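Local coordinates for Tlr1789 protein (Thermosynechococcus elongatus, PDB 2X8X) that probably takes part, through this periplasmic run of POTRA domains, in inserting or translocating proteins at the cyanobacterial outer membrane, as an Omp85 relative of Toc75, at residues T121-D125 / N126-L130; L112-G115 / I116-N120; R174-V177 / I178-M182; L190-K193 / T194-D198. All coordinates share one frame; numbering follows the deposited sequence.

Interaction 1 of 4, residues T121-D125 / N126-L130; sequences TFYRD and NGYIL
A Schellman motif, in which N126, G127 and Y128 turn back onto F122, Y123 and R124, ends helix 109-125. G127, with a positive phi of 94°, is the first residue to leave the helical path, and, lacking a side chain, it adopts this conformation without strain. Y128 N then bonds to Y123 O at 2.9 Å, while the bond from G127 N to R124 O is weak at 3.4 Å. F122 O is gripped twice: N126 N and N126 ND2 each lie 3.2 Å from it and arrive from opposite faces of the carbonyl plane. The helix packs on the sheet of the second POTRA domain, and the motif lets the chain leave it toward strand 132-139. The side chain of N126 folds back (chi1 -84°, CG beside its own backbone N), which carries ND2 to within 3.2 Å of F122 CD1 as well. That approach to the ring is oblique, with ring and amide planes 57° apart. Y123 and Y128 cross at about a right angle, and Y128 CB stands 4.1 Å from Y123 CD1. At the far end of its side chain, Y123 OH bonds to E151, and the Y128 side chain touches V89, V189 and N191.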
loop_
_atom_site.group_PDB
_atom_site.type_symbol
_atom_site.label_atom_id
_atom_site.label_comp_id
_atom_site.label_asym_id
_atom_site.label_seq_id
_atom_site.Cartn_x
_atom_site.Cartn_y
_atom_site.Cartn_z
ATOM N N THR A 121 6.348 -1.809 -6.294
ATOM C CA THR A 121 7.438 -1.825 -7.263
ATOM C C THR A 121 7.470 -3.146 -8.025
ATOM O O THR A 121 7.691 -3.148 -9.224
ATOM C CB THR A 121 8.834 -1.553 -6.601
ATOM O OG1 THR A 121 8.785 -0.280 -5.966
ATOM C CG2 THR A 121 9.931 -1.545 -7.626
ATOM N N PHE A 122 7.243 -4.269 -7.364
ATOM C CA PHE A 122 7.108 -5.519 -8.098
ATOM C C PHE A 122 6.026 -5.412 -9.203
ATOM O O PHE A 122 6.305 -5.723 -10.370
ATOM C CB PHE A 122 6.851 -6.700 -7.187
ATOM C CG PHE A 122 6.340 -7.932 -7.917
ATOM C CD1 PHE A 122 7.252 -8.858 -8.469
ATOM C CD2 PHE A 122 4.957 -8.149 -8.068
ATOM C CE1 PHE A 122 6.791 -10.020 -9.158
ATOM C CE2 PHE A 122 4.459 -9.282 -8.761
ATOM C CZ PHE A 122 5.378 -10.230 -9.313
ATOM N N TYR A 123 4.842 -4.917 -8.882
ATOM C CA TYR A 123 3.849 -4.740 -9.967
ATOM C C TYR A 123 4.353 -3.831 -11.088
ATOM O O TYR A 123 4.249 -4.173 -12.262
ATOM C CB TYR A 123 2.557 -4.136 -9.410
ATOM C CG TYR A 123 1.806 -5.129 -8.500
ATOM C CD1 TYR A 123 1.425 -6.383 -8.974
ATOM C CD2 TYR A 123 1.427 -4.790 -7.183
ATOM C CE1 TYR A 123 0.715 -7.327 -8.132
ATOM C CE2 TYR A 123 0.701 -5.742 -6.341
ATOM C CZ TYR A 123 0.365 -6.977 -6.827
ATOM O OH TYR A 123 -0.329 -7.925 -6.075
ATOM N N ARG A 124 4.844 -2.666 -10.724
ATOM C CA ARG A 124 5.158 -1.642 -11.712
ATOM C C ARG A 124 6.288 -2.056 -12.602
ATOM O O ARG A 124 6.242 -1.791 -13.770
ATOM C CB ARG A 124 5.538 -0.343 -11.011
ATOM C CG ARG A 124 5.145 0.944 -11.725
ATOM C CD ARG A 124 5.360 2.145 -10.754
ATOM N NE ARG A 124 6.637 1.987 -10.048
ATOM C CZ ARG A 124 6.796 1.861 -8.719
ATOM N NH1 ARG A 124 5.754 1.930 -7.844
ATOM N NH2 ARG A 124 8.041 1.687 -8.272
ATOM N N ASP A 125 7.293 -2.717 -12.051
ATOM C CA ASP A 125 8.482 -3.086 -12.827
ATOM C C ASP A 125 8.208 -4.283 -13.744
ATOM O O ASP A 125 8.874 -4.437 -14.752
ATOM C CB ASP A 125 9.696 -3.411 -11.914
ATOM C CG ASP A 125 10.365 -2.139 -11.302
ATOM O OD1 ASP A 125 9.879 -0.969 -11.520
ATOM O OD2 ASP A 125 11.372 -2.343 -10.569
ATOM N N ASN A 126 7.254 -5.127 -13.386
ATOM C CA ASN A 126 6.908 -6.291 -14.184
ATOM C C ASN A 126 5.815 -5.976 -15.217
ATOM O O ASN A 126 5.387 -6.852 -15.987
ATOM C CB ASN A 126 6.525 -7.440 -13.269
ATOM C CG ASN A 126 7.748 -8.221 -12.777
ATOM O OD1 ASN A 126 8.432 -8.842 -13.570
ATOM N ND2 ASN A 126 8.033 -8.186 -11.469
ATOM N N GLY A 127 5.391 -4.713 -15.262
ATOM C CA GLY A 127 4.433 -4.244 -16.276
ATOM C C GLY A 127 2.954 -4.280 -15.842
ATOM O O GLY A 127 2.072 -3.928 -16.627
ATOM N N TYR A 128 2.666 -4.707 -14.608
ATOM C CA TYR A 128 1.269 -4.739 -14.130
ATOM C C TYR A 128 0.946 -3.361 -13.648
ATOM O O TYR A 128 0.942 -3.080 -12.430
ATOM C CB TYR A 128 1.085 -5.768 -13.026
ATOM C CG TYR A 128 1.473 -7.148 -13.481
ATOM C CD1 TYR A 128 0.656 -7.876 -14.381
ATOM C CD2 TYR A 128 2.652 -7.733 -13.023
ATOM C CE1 TYR A 128 1.019 -9.149 -14.799
ATOM C CE2 TYR A 128 3.032 -9.022 -13.460
ATOM C CZ TYR A 128 2.216 -9.700 -14.348
ATOM O OH TYR A 128 2.553 -10.970 -14.729
ATOM N N ILE A 129 0.720 -2.485 -14.612
ATOM C CA ILE A 129 0.587 -1.045 -14.358
ATOM C C ILE A 129 -0.436 -0.620 -13.337
ATOM O O ILE A 129 -0.279 0.464 -12.741
ATOM C CB ILE A 129 0.192 -0.178 -15.632
ATOM C CG1 ILE A 129 -0.836 -0.907 -16.515
ATOM C CG2 ILE A 129 1.377 0.431 -16.336
ATOM C CD1 ILE A 129 -1.822 0.104 -17.159
ATOM N N LEU A 130 -1.511 -1.391 -13.160
ATOM C CA LEU A 130 -2.582 -0.991 -12.215
ATOM C C LEU A 130 -2.352 -1.551 -10.794
ATOM O O LEU A 130 -3.020 -1.149 -9.875
ATOM C CB LEU A 130 -3.970 -1.468 -12.697
ATOM C CG LEU A 130 -4.505 -0.912 -14.030
ATOM C CD1 LEU A 130 -5.892 -1.516 -14.287
ATOM C CD2 LEU A 130 -4.592 0.661 -14.094
#

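Interaction 2 of 4, residues L112-G115 / I116-N120; sequences LQAG and IEKIN
I116 and L112 sit one turn apart on helix 109-125 of the middle POTRA domain, and their side chains meet loosely, with L112 CG 4.5 Å from I116 CD1. Both are buried on the side that faces the sheet: L112 rests on P137 and V145, and I116 on V133. The first torsion of I116 (chi1 -72°) sets CG1 beside its backbone N, and this brings CG1 to 3.3 Å from L112 O, the acceptor of its own amide. On the exposed flank, Q113 and E117 bend at chi2 and converge obliquely, their amide and carboxylate planes 35° apart. Four successive i to i+4 bonds define the helix here; the shortest, E117 N to Q113 O, measures 2.8 Å with an N-H...O angle of 155°. At G115, where there is no side chain, the aliphatic part of K118 lies back along the helix. Its chain runs straight through chi2 and then bends at chi3 and chi4. I119, also buried, touches I98 and F99 of helix 92-99, so the helix is packed against a second helix as well as the sheet. The K118 bend leaves CE 3.5 Å from G115 CA.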
loop_
_atom_site.group_PDB
_atom_site.type_symbol
_atom_site.label_atom_id
_atom_site.label_comp_id
_atom_site.label_asym_id
_atom_site.label_seq_id
_atom_site.Cartn_x
_atom_site.Cartn_y
_atom_site.Cartn_z
ATOM N N LEU A 112 7.147 -1.584 7.520
ATOM C CA LEU A 112 6.022 -2.172 6.791
ATOM C C LEU A 112 5.679 -1.410 5.554
ATOM O O LEU A 112 5.372 -2.016 4.524
ATOM C CB LEU A 112 4.784 -2.268 7.658
ATOM C CG LEU A 112 3.667 -3.157 7.046
ATOM C CD1 LEU A 112 3.979 -4.623 7.183
ATOM C CD2 LEU A 112 2.386 -2.926 7.878
ATOM N N GLN A 113 5.635 -0.082 5.627
ATOM C CA GLN A 113 5.369 0.736 4.451
ATOM C C GLN A 113 6.497 0.591 3.401
ATOM O O GLN A 113 6.245 0.572 2.203
ATOM C CB GLN A 113 5.256 2.213 4.869
ATOM C CG GLN A 113 4.777 3.141 3.750
ATOM C CD GLN A 113 3.449 2.659 3.159
ATOM O OE1 GLN A 113 3.272 2.678 1.960
ATOM N NE2 GLN A 113 2.555 2.142 4.005
ATOM N N ALA A 114 7.733 0.463 3.828
ATOM C CA ALA A 114 8.805 0.155 2.857
ATOM C C ALA A 114 8.549 -1.214 2.155
ATOM O O ALA A 114 8.728 -1.328 0.921
ATOM C CB ALA A 114 10.183 0.183 3.561
ATOM N N GLY A 115 8.112 -2.243 2.896
ATOM C CA GLY A 115 7.711 -3.465 2.203
ATOM C C GLY A 115 6.525 -3.330 1.266
ATOM O O GLY A 115 6.458 -3.981 0.236
ATOM N N ILE A 116 5.537 -2.539 1.651
ATOM C CA ILE A 116 4.384 -2.266 0.802
ATOM C C ILE A 116 4.901 -1.608 -0.458
ATOM O O ILE A 116 4.510 -1.994 -1.587
ATOM C CB ILE A 116 3.342 -1.365 1.529
ATOM C CG1 ILE A 116 2.650 -2.180 2.621
ATOM C CG2 ILE A 116 2.346 -0.806 0.529
ATOM C CD1 ILE A 116 1.705 -1.338 3.445
ATOM N N GLU A 117 5.892 -0.714 -0.311
ATOM C CA GLU A 117 6.496 -0.101 -1.512
ATOM C C GLU A 117 7.242 -1.113 -2.402
ATOM O O GLU A 117 7.239 -0.976 -3.622
ATOM C CB GLU A 117 7.427 1.073 -1.209
ATOM C CG GLU A 117 6.708 2.313 -0.675
ATOM C CD GLU A 117 5.277 2.563 -1.334
ATOM O OE1 GLU A 117 5.125 2.593 -2.606
ATOM O OE2 GLU A 117 4.285 2.762 -0.559
ATOM N N LYS A 118 7.860 -2.122 -1.800
ATOM C CA LYS A 118 8.452 -3.216 -2.590
ATOM C C LYS A 118 7.408 -3.983 -3.365
ATOM O O LYS A 118 7.650 -4.463 -4.491
ATOM C CB LYS A 118 9.208 -4.168 -1.652
ATOM C CG LYS A 118 10.655 -3.590 -1.401
ATOM C CD LYS A 118 11.427 -4.548 -0.482
ATOM C CE LYS A 118 10.876 -4.380 0.989
ATOM N NZ LYS A 118 11.596 -3.572 2.075
ATOM N N ILE A 119 6.243 -4.166 -2.767
ATOM C CA ILE A 119 5.182 -4.889 -3.530
ATOM C C ILE A 119 4.737 -4.038 -4.763
ATOM O O ILE A 119 4.586 -4.551 -5.881
ATOM C CB ILE A 119 3.998 -5.209 -2.610
ATOM C CG1 ILE A 119 4.332 -6.333 -1.639
ATOM C CG2 ILE A 119 2.750 -5.531 -3.457
ATOM C CD1 ILE A 119 3.203 -6.413 -0.495
ATOM N N ASN A 120 4.507 -2.757 -4.553
ATOM C CA ASN A 120 4.008 -1.857 -5.641
ATOM C C ASN A 120 5.065 -1.740 -6.701
ATOM O O ASN A 120 4.746 -1.633 -7.883
ATOM C CB ASN A 120 3.670 -0.471 -5.091
ATOM C CG ASN A 120 2.480 -0.502 -4.112
ATOM O OD1 ASN A 120 1.680 -1.455 -4.129
ATOM N ND2 ASN A 120 2.347 0.539 -3.272
#

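Interaction 3 of 4, residues R174-V177 / I178-M182; sequences RDFV and ISREM
A bound water is held by three groups: it donates to V177 O at 2.7 Å and to E181 OE2 at 2.6 Å, and accepts from R180 NE at 2.8 Å. It thus ties the backbone of the short helix 175-179 to two charged side chains and bridges the guanidinium and the carboxylate. Direct backbone bonds run alongside: S179 N reaches D175 O at 2.9 Å, almost straight at 175°, and R180 N bonds to F176 O at 2.9 Å. F176 CG and R180 CG each lie between their own backbone N and carbonyl carbon (chi1 68° for F176). As a result the two side chains run side by side and point the same way. Their flat groups are nonetheless turned 88° apart: F176 CE1 sits over a guanidinium face of R180, 3.9 Å above its plane and offset toward the rim, while R180 NH2 stands at the ring edge. On the R174 guanidinium, F176 CE2 lies over one face, again offset toward the rim. S179 to M182 form a type I beta turn. On the inner side, I178 packs on Y159 and F161 of strand 154-161, I230 of strand 224-232 and L202 of helix 192-205, and E181 O accepts from R201 of that helix.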
loop_
_atom_site.group_PDB
_atom_site.type_symbol
_atom_site.label_atom_id
_atom_site.label_comp_id
_atom_site.label_asym_id
_atom_site.label_seq_id
_atom_site.Cartn_x
_atom_site.Cartn_y
_atom_site.Cartn_z
ATOM N N ARG A 174 -15.424 -9.410 -37.764
ATOM C CA ARG A 174 -15.916 -10.312 -36.703
ATOM C C ARG A 174 -15.071 -10.245 -35.437
ATOM O O ARG A 174 -13.860 -10.010 -35.509
ATOM C CB ARG A 174 -15.970 -11.746 -37.216
ATOM C CG ARG A 174 -16.511 -11.832 -38.654
ATOM C CD ARG A 174 -18.002 -11.814 -38.686
ATOM N NE ARG A 174 -18.473 -13.130 -39.111
ATOM C CZ ARG A 174 -18.673 -14.171 -38.295
ATOM N NH1 ARG A 174 -18.474 -14.078 -36.974
ATOM N NH2 ARG A 174 -19.097 -15.320 -38.803
ATOM N N ASP A 175 -15.722 -10.471 -34.293
ATOM C CA ASP A 175 -15.053 -10.480 -32.987
ATOM C C ASP A 175 -13.848 -11.434 -32.940
ATOM O O ASP A 175 -12.810 -11.063 -32.413
ATOM C CB ASP A 175 -16.015 -10.854 -31.808
ATOM C CG ASP A 175 -17.156 -9.823 -31.570
ATOM O OD1 ASP A 175 -17.022 -8.609 -31.855
ATOM O OD2 ASP A 175 -18.209 -10.261 -31.063
ATOM N N PHE A 176 -13.961 -12.643 -33.487
ATOM C CA PHE A 176 -12.825 -13.584 -33.364
ATOM C C PHE A 176 -11.531 -13.035 -33.969
ATOM O O PHE A 176 -10.441 -13.344 -33.505
ATOM C CB PHE A 176 -13.153 -15.002 -33.909
ATOM C CG PHE A 176 -13.336 -15.050 -35.412
ATOM C CD1 PHE A 176 -12.231 -15.175 -36.268
ATOM C CD2 PHE A 176 -14.614 -14.950 -35.992
ATOM C CE1 PHE A 176 -12.393 -15.193 -37.714
ATOM C CE2 PHE A 176 -14.795 -14.987 -37.417
ATOM C CZ PHE A 176 -13.675 -15.097 -38.272
ATOM N N VAL A 177 -11.658 -12.229 -35.029
ATOM C CA VAL A 177 -10.504 -11.680 -35.768
ATOM C C VAL A 177 -9.645 -10.860 -34.841
ATOM O O VAL A 177 -8.406 -10.945 -34.897
ATOM C CB VAL A 177 -10.931 -10.866 -37.010
ATOM C CG1 VAL A 177 -9.728 -10.188 -37.704
ATOM C CG2 VAL A 177 -11.578 -11.766 -38.021
ATOM N N ILE A 178 -10.313 -10.092 -33.980
ATOM C CA ILE A 178 -9.635 -9.256 -33.008
ATOM C C ILE A 178 -9.188 -10.093 -31.804
ATOM O O ILE A 178 -8.026 -10.022 -31.382
ATOM C CB ILE A 178 -10.525 -8.098 -32.524
ATOM C CG1 ILE A 178 -10.762 -7.109 -33.684
ATOM C CG2 ILE A 178 -9.858 -7.373 -31.389
ATOM C CD1 ILE A 178 -12.007 -6.269 -33.454
ATOM N N SER A 179 -10.119 -10.871 -31.267
ATOM C CA SER A 179 -9.853 -11.602 -30.034
ATOM C C SER A 179 -8.615 -12.549 -30.199
ATOM O O SER A 179 -7.797 -12.727 -29.291
ATOM C CB SER A 179 -11.140 -12.358 -29.679
ATOM O OG SER A 179 -10.894 -13.147 -28.534
ATOM N N ARG A 180 -8.474 -13.158 -31.367
ATOM C CA ARG A 180 -7.404 -14.138 -31.556
ATOM C C ARG A 180 -6.025 -13.524 -31.660
ATOM O O ARG A 180 -5.024 -14.240 -31.615
ATOM C CB ARG A 180 -7.685 -15.028 -32.742
ATOM C CG ARG A 180 -7.255 -14.473 -34.085
ATOM C CD ARG A 180 -7.850 -15.429 -35.169
ATOM N NE ARG A 180 -8.072 -14.721 -36.438
ATOM C CZ ARG A 180 -8.348 -15.299 -37.606
ATOM N NH1 ARG A 180 -8.447 -16.623 -37.714
ATOM N NH2 ARG A 180 -8.527 -14.535 -38.683
ATOM N N GLU A 181 -5.968 -12.198 -31.787
ATOM C CA GLU A 181 -4.684 -11.521 -31.755
ATOM C C GLU A 181 -4.255 -11.106 -30.368
ATOM O O GLU A 181 -3.103 -10.669 -30.200
ATOM C CB GLU A 181 -4.721 -10.279 -32.650
ATOM C CG GLU A 181 -5.033 -10.650 -34.092
ATOM C CD GLU A 181 -3.982 -11.550 -34.728
ATOM O OE1 GLU A 181 -2.747 -11.385 -34.455
ATOM O OE2 GLU A 181 -4.407 -12.391 -35.548
ATOM N N MET A 182 -5.180 -11.216 -29.399
ATOM C CA MET A 182 -4.981 -10.613 -28.093
ATOM C C MET A 182 -4.709 -11.635 -26.998
ATOM O O MET A 182 -5.503 -12.556 -26.782
ATOM C CB MET A 182 -6.206 -9.767 -27.717
ATOM C CG MET A 182 -6.349 -8.559 -28.647
ATOM S SD MET A 182 -7.675 -7.537 -28.008
ATOM C CE MET A 182 -7.021 -6.992 -26.384
HETATM O O HOH W 1 -6.772 -12.292 -36.617
#

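Interaction 4 of 4, residues L190-K193 / T194-D198; sequences LNQK and TVQAD
The N191 amide uses its edge: OD1 accepts from K193 N at 2.8 Å, and the donor lies in the carbonyl plane. The amide planes of Q192 and Q196 stand 80° apart where their side chains cross, each chain bent at chi2, but Q196 CG is modelled too close to Q192 O, so the placement of these two amides is doubtful. The side chains of N191 and T194 cross at about a right angle, N191 CB lying 3.5 Å from T194 OG1. The bond from K193 N makes N191 the N-cap of helix 192-205, the second helix of the third POTRA domain. In N191 CG is anti to the backbone N (chi1 -173°) and beside the carbonyl carbon, which brings OD1 over the first turn. An amide that the helix cannot pair within its own opening turn is thereby satisfied. N191 O then accepts from V195 N at 3.0 Å, nearly straight at 173°, and A197 N reaches K193 O at 3.1 Å. Just ahead of the cap, L190 crosses V195 obliquely, L190 CD1 lying 3.6 Å from V195 CG2. Both belong to the apolar side that meets strand 208-217, L190 on L215 and V195 on V213. The other end of the N191 amide, ND2, bonds to N126 O.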
loop_
_atom_site.group_PDB
_atom_site.type_symbol
_atom_site.label_atom_id
_atom_site.label_comp_id
_atom_site.label_asym_id
_atom_site.label_seq_id
_atom_site.Cartn_x
_atom_site.Cartn_y
_atom_site.Cartn_z
ATOM N N LEU A 190 -4.092 -7.111 -16.094
ATOM C CA LEU A 190 -3.646 -6.136 -17.124
ATOM C C LEU A 190 -2.129 -5.851 -17.079
ATOM O O LEU A 190 -1.562 -5.477 -16.024
ATOM C CB LEU A 190 -4.483 -4.839 -16.967
ATOM C CG LEU A 190 -4.291 -3.758 -18.051
ATOM C CD1 LEU A 190 -4.895 -4.322 -19.324
ATOM C CD2 LEU A 190 -5.048 -2.500 -17.673
ATOM N N ASN A 191 -1.456 -6.024 -18.227
ATOM C CA ASN A 191 -0.035 -5.765 -18.278
ATOM C C ASN A 191 0.263 -4.902 -19.481
ATOM O O ASN A 191 -0.159 -5.216 -20.564
ATOM C CB ASN A 191 0.728 -7.053 -18.409
ATOM C CG ASN A 191 2.197 -6.845 -18.295
ATOM O OD1 ASN A 191 2.819 -6.173 -19.122
ATOM N ND2 ASN A 191 2.770 -7.397 -17.242
ATOM N N GLN A 192 0.991 -3.817 -19.271
ATOM C CA GLN A 192 1.118 -2.777 -20.304
ATOM C C GLN A 192 1.952 -3.261 -21.483
ATOM O O GLN A 192 1.770 -2.763 -22.613
ATOM C CB GLN A 192 1.645 -1.476 -19.664
ATOM C CG GLN A 192 1.948 -0.376 -20.618
ATOM C CD GLN A 192 3.437 -0.130 -20.659
ATOM O OE1 GLN A 192 4.081 0.019 -19.587
ATOM N NE2 GLN A 192 4.013 -0.092 -21.880
ATOM N N LYS A 193 2.812 -4.253 -21.220
ATOM C CA LYS A 193 3.670 -4.913 -22.213
ATOM C C LYS A 193 2.817 -5.751 -23.147
ATOM O O LYS A 193 3.017 -5.751 -24.368
ATOM C CB LYS A 193 4.656 -5.863 -21.505
ATOM C CG LYS A 193 6.067 -5.379 -21.346
ATOM C CD LYS A 193 6.132 -3.941 -20.828
ATOM C CE LYS A 193 7.008 -3.083 -21.751
ATOM N NZ LYS A 193 7.908 -2.277 -20.885
ATOM N N THR A 194 1.901 -6.506 -22.544
ATOM C CA THR A 194 0.975 -7.361 -23.316
ATOM C C THR A 194 -0.015 -6.516 -24.097
ATOM O O THR A 194 -0.254 -6.835 -25.259
ATOM C CB THR A 194 0.146 -8.360 -22.450
ATOM O OG1 THR A 194 0.954 -8.867 -21.391
ATOM C CG2 THR A 194 -0.391 -9.521 -23.347
ATOM N N VAL A 195 -0.569 -5.455 -23.481
ATOM C CA VAL A 195 -1.422 -4.528 -24.241
ATOM C C VAL A 195 -0.750 -3.943 -25.507
ATOM O O VAL A 195 -1.341 -3.936 -26.607
ATOM C CB VAL A 195 -2.005 -3.364 -23.392
ATOM C CG1 VAL A 195 -2.818 -2.449 -24.284
ATOM C CG2 VAL A 195 -2.864 -3.884 -22.238
ATOM N N GLN A 196 0.481 -3.482 -25.339
ATOM C CA GLN A 196 1.322 -3.006 -26.436
ATOM C C GLN A 196 1.466 -3.986 -27.540
ATOM O O GLN A 196 1.285 -3.601 -28.699
ATOM C CB GLN A 196 2.758 -2.771 -25.987
ATOM C CG GLN A 196 2.909 -1.853 -24.879
ATOM C CD GLN A 196 2.544 -0.475 -25.233
ATOM O OE1 GLN A 196 1.367 -0.164 -25.481
ATOM N NE2 GLN A 196 3.556 0.409 -25.234
ATOM N N ALA A 197 1.901 -5.193 -27.166
ATOM C CA ALA A 197 2.081 -6.297 -28.082
ATOM C C ALA A 197 0.796 -6.622 -28.845
ATOM O O ALA A 197 0.808 -6.900 -30.071
ATOM C CB ALA A 197 2.607 -7.536 -27.306
ATOM N N ASP A 198 -0.300 -6.567 -28.119
ATOM C CA ASP A 198 -1.605 -6.871 -28.686
ATOM C C ASP A 198 -1.943 -5.792 -29.728
ATOM O O ASP A 198 -2.448 -6.121 -30.793
ATOM C CB ASP A 198 -2.712 -6.775 -27.609
ATOM C CG ASP A 198 -2.789 -8.026 -26.674
ATOM O OD1 ASP A 198 -2.131 -9.078 -26.919
ATOM O OD2 ASP A 198 -3.546 -7.928 -25.670
#

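How the interactions relate
Interactions 1 and 2 lie in series on helix 109-125, their centres 13 Å apart: interaction 2 is a middle stretch and interaction 1 the C-terminal end. Interaction 1 also touches interaction 4, 12 Å away between centres, across the joint between the second and third POTRA domains. There G127 O and Q192 N are 2.9 Å apart, a probable hydrogen bond that joins the N191 amide in linking the two, so the end of one helix meets the start of another. Interactions 3 and 4 share the third domain, with centres 15 Å apart and M182 CA 3.4 Å from D198 OD1. Interactions 2 and 3 are farthest apart, about 38 Å between centres.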